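Local coordinates for FLAP endonuclease-1 protein (PDB 1A76) that cleaves 5' flaps and trims 5' ends of DNA during replication and repair, as a magnesium-dependent, structure-specific nuclease, at residues W77-E82 against K130-C135; L214-I219 against G245-V250. All blocks are in the same frame, centred on the assembly; numbering follows the deposited sequence.

Interaction 1 (W77-E82 against K130-C135); sequences WVFDGE and KMVENC
V132 meets both F79 and E82 with a single methyl group, CG1. With CG1 anti to the backbone N (chi1 175°), that methyl leaves helix 129-142 toward the strand. CG1 lies 4.2 Å from F79 CD1, approaching the ring obliquely, and 4.1 Å from E82 CD. The side chains of V132 and E82 pass alongside one another, running in opposite senses, while M29 of helix 28-38 touches both V132 and F79. Strand 74-79 pairs in parallel with strand 146-148, and F79 shares a backbone hydrogen bond with V147; helix 129-142 lies on the chain path between these two strands, a beta-alpha-beta connection within the mixed sheet of this PIN-type nuclease core. D80, which follows F79, is a predicted magnesium ligand, so the strand carrying the contact also runs into the metal site. One residue further along the helix, E133 starts away from the strand, but its chain bends at chi2 (20°) and brings the carboxylate back to that of E82. E82 OE1 and E133 OE2 are only 2.7 Å apart, the two carboxylate planes 20° from each other. One of the two acids may keep a proton, and K136 NZ, salt-bridged to E82 OE2 and E133 OE1, would offset part of the negative charge. An alanine in place of E82 would probably leave K136 with E133 but without its second carboxylate, and uncover one side of the V132 methyl. Two residues on, C135 turns to helix 56-70, against A57 and Y58.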
loop_
_atom_site.group_PDB
_atom_site.type_symbol
_atom_site.label_atom_id
_atom_site.label_comp_id
_atom_site.label_asym_id
_atom_site.label_seq_id
_atom_site.Cartn_x
_atom_site.Cartn_y
_atom_site.Cartn_z
ATOM N N TRP A 77 -2.627 10.219 0.305
ATOM C CA TRP A 77 -3.019 8.821 0.278
ATOM C C TRP A 77 -3.192 8.302 -1.146
ATOM O O TRP A 77 -3.806 8.952 -1.996
ATOM C CB TRP A 77 -4.319 8.636 1.074
ATOM C CG TRP A 77 -4.102 8.689 2.552
ATOM C CD1 TRP A 77 -3.796 9.793 3.303
ATOM C CD2 TRP A 77 -4.143 7.584 3.463
ATOM N NE1 TRP A 77 -3.644 9.438 4.619
ATOM C CE2 TRP A 77 -3.853 8.091 4.748
ATOM C CE3 TRP A 77 -4.398 6.210 3.318
ATOM C CZ2 TRP A 77 -3.809 7.273 5.888
ATOM C CZ3 TRP A 77 -4.352 5.399 4.445
ATOM C CH2 TRP A 77 -4.062 5.934 5.717
ATOM N N VAL A 78 -2.641 7.126 -1.404
ATOM C CA VAL A 78 -2.738 6.523 -2.722
ATOM C C VAL A 78 -3.484 5.202 -2.660
ATOM O O VAL A 78 -3.072 4.257 -1.974
ATOM C CB VAL A 78 -1.344 6.289 -3.332
ATOM C CG1 VAL A 78 -1.480 5.906 -4.783
ATOM C CG2 VAL A 78 -0.509 7.540 -3.216
ATOM N N PHE A 79 -4.591 5.137 -3.395
ATOM C CA PHE A 79 -5.399 3.938 -3.418
ATOM C C PHE A 79 -5.241 3.180 -4.727
ATOM O O PHE A 79 -4.739 3.724 -5.708
ATOM C CB PHE A 79 -6.852 4.310 -3.138
ATOM C CG PHE A 79 -7.073 4.817 -1.737
ATOM C CD1 PHE A 79 -7.298 3.923 -0.684
ATOM C CD2 PHE A 79 -7.028 6.183 -1.460
ATOM C CE1 PHE A 79 -7.475 4.382 0.624
ATOM C CE2 PHE A 79 -7.204 6.658 -0.159
ATOM C CZ PHE A 79 -7.426 5.758 0.886
ATOM N N ASP A 80 -5.645 1.914 -4.718
ATOM C CA ASP A 80 -5.523 1.048 -5.887
ATOM C C ASP A 80 -6.554 1.354 -6.962
ATOM O O ASP A 80 -6.299 1.165 -8.154
ATOM C CB ASP A 80 -5.694 -0.426 -5.484
ATOM C CG ASP A 80 -4.448 -1.021 -4.856
ATOM O OD1 ASP A 80 -3.378 -0.403 -4.931
ATOM O OD2 ASP A 80 -4.537 -2.122 -4.282
ATOM N N GLY A 81 -7.718 1.838 -6.549
ATOM C CA GLY A 81 -8.767 2.073 -7.526
ATOM C C GLY A 81 -9.232 0.659 -7.833
ATOM O O GLY A 81 -8.999 0.119 -8.915
ATOM N N GLU A 82 -9.866 0.063 -6.830
ATOM C CA GLU A 82 -10.370 -1.307 -6.857
ATOM C C GLU A 82 -11.328 -1.709 -7.985
ATOM O O GLU A 82 -11.193 -2.791 -8.554
ATOM C CB GLU A 82 -11.028 -1.612 -5.507
ATOM C CG GLU A 82 -10.674 -0.609 -4.402
ATOM C CD GLU A 82 -11.288 0.767 -4.628
ATOM O OE1 GLU A 82 -12.537 0.868 -4.661
ATOM O OE2 GLU A 82 -10.517 1.744 -4.771
ATOM N N LYS A 130 -16.536 -1.241 0.192
ATOM C CA LYS A 130 -17.323 -0.235 0.900
ATOM C C LYS A 130 -16.507 0.422 2.015
ATOM O O LYS A 130 -16.607 1.628 2.238
ATOM C CB LYS A 130 -18.574 -0.861 1.510
ATOM C CG LYS A 130 -19.256 0.013 2.565
ATOM C CD LYS A 130 -19.663 1.364 1.968
ATOM C CE LYS A 130 -20.539 2.173 2.918
ATOM N NZ LYS A 130 -21.456 3.087 2.181
ATOM N N MET A 131 -15.725 -0.381 2.727
ATOM C CA MET A 131 -14.889 0.129 3.810
ATOM C C MET A 131 -13.809 1.026 3.232
ATOM O O MET A 131 -13.475 2.062 3.805
ATOM C CB MET A 131 -14.241 -1.017 4.580
ATOM C CG MET A 131 -13.454 -0.547 5.794
ATOM S SD MET A 131 -12.585 -1.861 6.660
ATOM C CE MET A 131 -13.962 -2.808 7.363
ATOM N N VAL A 132 -13.269 0.609 2.089
ATOM C CA VAL A 132 -12.246 1.370 1.381
ATOM C C VAL A 132 -12.858 2.691 0.913
ATOM O O VAL A 132 -12.233 3.742 0.994
ATOM C CB VAL A 132 -11.729 0.601 0.130
ATOM C CG1 VAL A 132 -10.760 1.481 -0.655
ATOM C CG2 VAL A 132 -11.056 -0.703 0.555
ATOM N N GLU A 133 -14.083 2.631 0.403
ATOM C CA GLU A 133 -14.744 3.846 -0.061
ATOM C C GLU A 133 -14.994 4.788 1.136
ATOM O O GLU A 133 -14.849 6.000 1.011
ATOM C CB GLU A 133 -16.057 3.496 -0.768
ATOM C CG GLU A 133 -15.932 3.050 -2.253
ATOM C CD GLU A 133 -14.539 2.563 -2.670
ATOM O OE1 GLU A 133 -13.689 3.399 -3.045
ATOM O OE2 GLU A 133 -14.295 1.334 -2.643
ATOM N N ASN A 134 -15.352 4.216 2.284
ATOM C CA ASN A 134 -15.602 4.970 3.520
ATOM C C ASN A 134 -14.325 5.672 4.010
ATOM O O ASN A 134 -14.375 6.765 4.575
ATOM C CB ASN A 134 -16.113 4.030 4.615
ATOM C CG ASN A 134 -17.617 3.784 4.536
ATOM O OD1 ASN A 134 -18.158 2.917 5.238
ATOM N ND2 ASN A 134 -18.297 4.542 3.696
ATOM N N CYS A 135 -13.181 5.034 3.789
ATOM C CA CYS A 135 -11.901 5.604 4.186
ATOM C C CYS A 135 -11.582 6.819 3.314
ATOM O O CYS A 135 -11.062 7.820 3.793
ATOM C CB CYS A 135 -10.797 4.555 4.047
ATOM S SG CYS A 135 -10.794 3.349 5.398
#

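Interaction 2 (L214-I219 against G245-V250); sequences LIDIAI and GVAKDV
D216 and K248 both carry CG anti to the carbonyl carbon, beside the backbone N; for D216 this (chi1 -81°) sets the carboxylate in front of helix 247-254. The lysine runs extended until a bend at chi4 (-40°) turns its ammonium group back to the acid. The lysine chain runs roughly perpendicular to the acid's, and K248 NZ donates to D216 OD2 at 3.2 Å in a salt bridge. The nitrogen meets the syn side of that oxygen, 27° out of the carboxylate plane. The aliphatic part of K248 also leans on the acid, with K248 CG 3.5 Å from D216 OD2. On the same helical turn A247 presents its methyl, CB, 4.3 Å from D216 OD2; D216 and A247 are also where the two backbones come nearest, CA to CA 7.1 Å. The other carboxylate oxygen, OD1, is hydrogen-bonded to Y258 OH, so both oxygens of this buried acid have a polar partner and its rotation is restrained. Y258 also touches K248, and L251 packs against D216. The lysine helix starts abruptly: G245 closes helix 235-244 in a Schellman motif, its positive phi suiting glycine, and V246 is the N-cap of the next helix. Helices 211-221 and 235-244 with the loop between them, and 247-254 following closely, are consistent with the helix-three-turn-helix region of FEN1 nucleases, which binds DNA in relatives.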
loop_
_atom_site.group_PDB
_atom_site.type_symbol
_atom_site.label_atom_id
_atom_site.label_comp_id
_atom_site.label_asym_id
_atom_site.label_seq_id
_atom_site.Cartn_x
_atom_site.Cartn_y
_atom_site.Cartn_z
ATOM N N LEU A 214 17.741 -6.252 -9.090
ATOM C CA LEU A 214 16.930 -6.380 -7.869
ATOM C C LEU A 214 15.571 -7.015 -8.187
ATOM O O LEU A 214 15.072 -7.870 -7.442
ATOM C CB LEU A 214 16.731 -4.998 -7.212
ATOM C CG LEU A 214 16.027 -4.947 -5.842
ATOM C CD1 LEU A 214 16.785 -5.810 -4.834
ATOM C CD2 LEU A 214 15.956 -3.497 -5.349
ATOM N N ILE A 215 14.986 -6.595 -9.308
ATOM C CA ILE A 215 13.703 -7.121 -9.768
ATOM C C ILE A 215 13.851 -8.629 -10.071
ATOM O O ILE A 215 12.952 -9.423 -9.801
ATOM C CB ILE A 215 13.239 -6.358 -11.049
ATOM C CG1 ILE A 215 12.799 -4.943 -10.676
ATOM C CG2 ILE A 215 12.059 -7.074 -11.728
ATOM C CD1 ILE A 215 12.681 -3.997 -11.863
ATOM N N ASP A 216 14.996 -9.021 -10.622
ATOM C CA ASP A 216 15.231 -10.427 -10.927
ATOM C C ASP A 216 15.267 -11.219 -9.611
ATOM O O ASP A 216 14.636 -12.269 -9.496
ATOM C CB ASP A 216 16.546 -10.589 -11.700
ATOM C CG ASP A 216 16.398 -10.280 -13.193
ATOM O OD1 ASP A 216 15.262 -10.073 -13.668
ATOM O OD2 ASP A 216 17.431 -10.242 -13.896
ATOM N N ILE A 217 15.991 -10.701 -8.616
ATOM C CA ILE A 217 16.081 -11.345 -7.307
ATOM C C ILE A 217 14.649 -11.501 -6.778
ATOM O O ILE A 217 14.272 -12.562 -6.285
ATOM C CB ILE A 217 16.906 -10.493 -6.297
ATOM C CG1 ILE A 217 18.383 -10.501 -6.686
ATOM C CG2 ILE A 217 16.753 -11.057 -4.884
ATOM C CD1 ILE A 217 19.187 -9.388 -6.042
ATOM N N ALA A 218 13.854 -10.442 -6.916
ATOM C CA ALA A 218 12.466 -10.459 -6.477
ATOM C C ALA A 218 11.679 -11.549 -7.194
ATOM O O ALA A 218 10.901 -12.288 -6.576
ATOM C CB ALA A 218 11.820 -9.101 -6.736
ATOM N N ILE A 219 11.869 -11.647 -8.507
ATOM C CA ILE A 219 11.161 -12.654 -9.278
ATOM C C ILE A 219 11.544 -14.055 -8.794
ATOM O O ILE A 219 10.666 -14.902 -8.630
ATOM C CB ILE A 219 11.425 -12.474 -10.794
ATOM C CG1 ILE A 219 10.707 -11.198 -11.281
ATOM C CG2 ILE A 219 10.903 -13.668 -11.576
ATOM C CD1 ILE A 219 11.075 -10.763 -12.696
ATOM N N GLY A 245 25.738 -13.293 -13.781
ATOM C CA GLY A 245 25.325 -12.925 -15.121
ATOM C C GLY A 245 24.521 -13.965 -15.875
ATOM O O GLY A 245 24.478 -13.930 -17.102
ATOM N N VAL A 246 23.881 -14.885 -15.155
ATOM C CA VAL A 246 23.075 -15.930 -15.784
ATOM C C VAL A 246 21.631 -15.928 -15.285
ATOM O O VAL A 246 20.836 -16.774 -15.686
ATOM C CB VAL A 246 23.656 -17.339 -15.515
ATOM C CG1 VAL A 246 25.062 -17.453 -16.087
ATOM C CG2 VAL A 246 23.669 -17.615 -14.024
ATOM N N ALA A 247 21.296 -14.972 -14.418
ATOM C CA ALA A 247 19.948 -14.864 -13.855
ATOM C C ALA A 247 18.852 -14.739 -14.907
ATOM O O ALA A 247 17.841 -15.444 -14.852
ATOM C CB ALA A 247 19.880 -13.676 -12.913
ATOM N N LYS A 248 19.052 -13.833 -15.858
ATOM C CA LYS A 248 18.073 -13.603 -16.908
ATOM C C LYS A 248 17.739 -14.844 -17.749
ATOM O O LYS A 248 16.565 -15.108 -18.048
ATOM C CB LYS A 248 18.550 -12.452 -17.802
ATOM C CG LYS A 248 18.640 -11.111 -17.051
ATOM C CD LYS A 248 19.686 -10.175 -17.645
ATOM C CE LYS A 248 19.878 -8.924 -16.782
ATOM N NZ LYS A 248 18.582 -8.407 -16.236
ATOM N N ASP A 249 18.759 -15.596 -18.142
ATOM C CA ASP A 249 18.540 -16.805 -18.921
ATOM C C ASP A 249 17.740 -17.781 -18.072
ATOM O O ASP A 249 16.797 -18.410 -18.554
ATOM C CB ASP A 249 19.876 -17.441 -19.323
ATOM C CG ASP A 249 20.552 -16.708 -20.468
ATOM O OD1 ASP A 249 19.835 -16.143 -21.319
ATOM O OD2 ASP A 249 21.801 -16.696 -20.520
ATOM N N VAL A 250 18.106 -17.884 -16.797
ATOM C CA VAL A 250 17.431 -18.787 -15.869
ATOM C C VAL A 250 15.945 -18.464 -15.687
ATOM O O VAL A 250 15.098 -19.362 -15.657
ATOM C CB VAL A 250 18.112 -18.747 -14.480
ATOM C CG1 VAL A 250 17.256 -19.481 -13.469
ATOM C CG2 VAL A 250 19.523 -19.367 -14.558
#

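Interactions 1 and 2 lie on opposite sides of the chain's centre, 34 Å apart between their centres, and share no helix or strand. Interaction 1 joins a strand of the central sheet to a helix near the metal site; its buried part is apolar, and its partly exposed side brings together two acids, E82 and E133, that share a lysine. Interaction 2 joins two helices farther out, away from the annotated sites, and reverses that pattern: an exposed lysine of the neighbouring helix reaches in to a buried acid. Thus charge and apolar contact share 77-82 against 130-135, while the ion pair makes up most of 214-219 against 245-250.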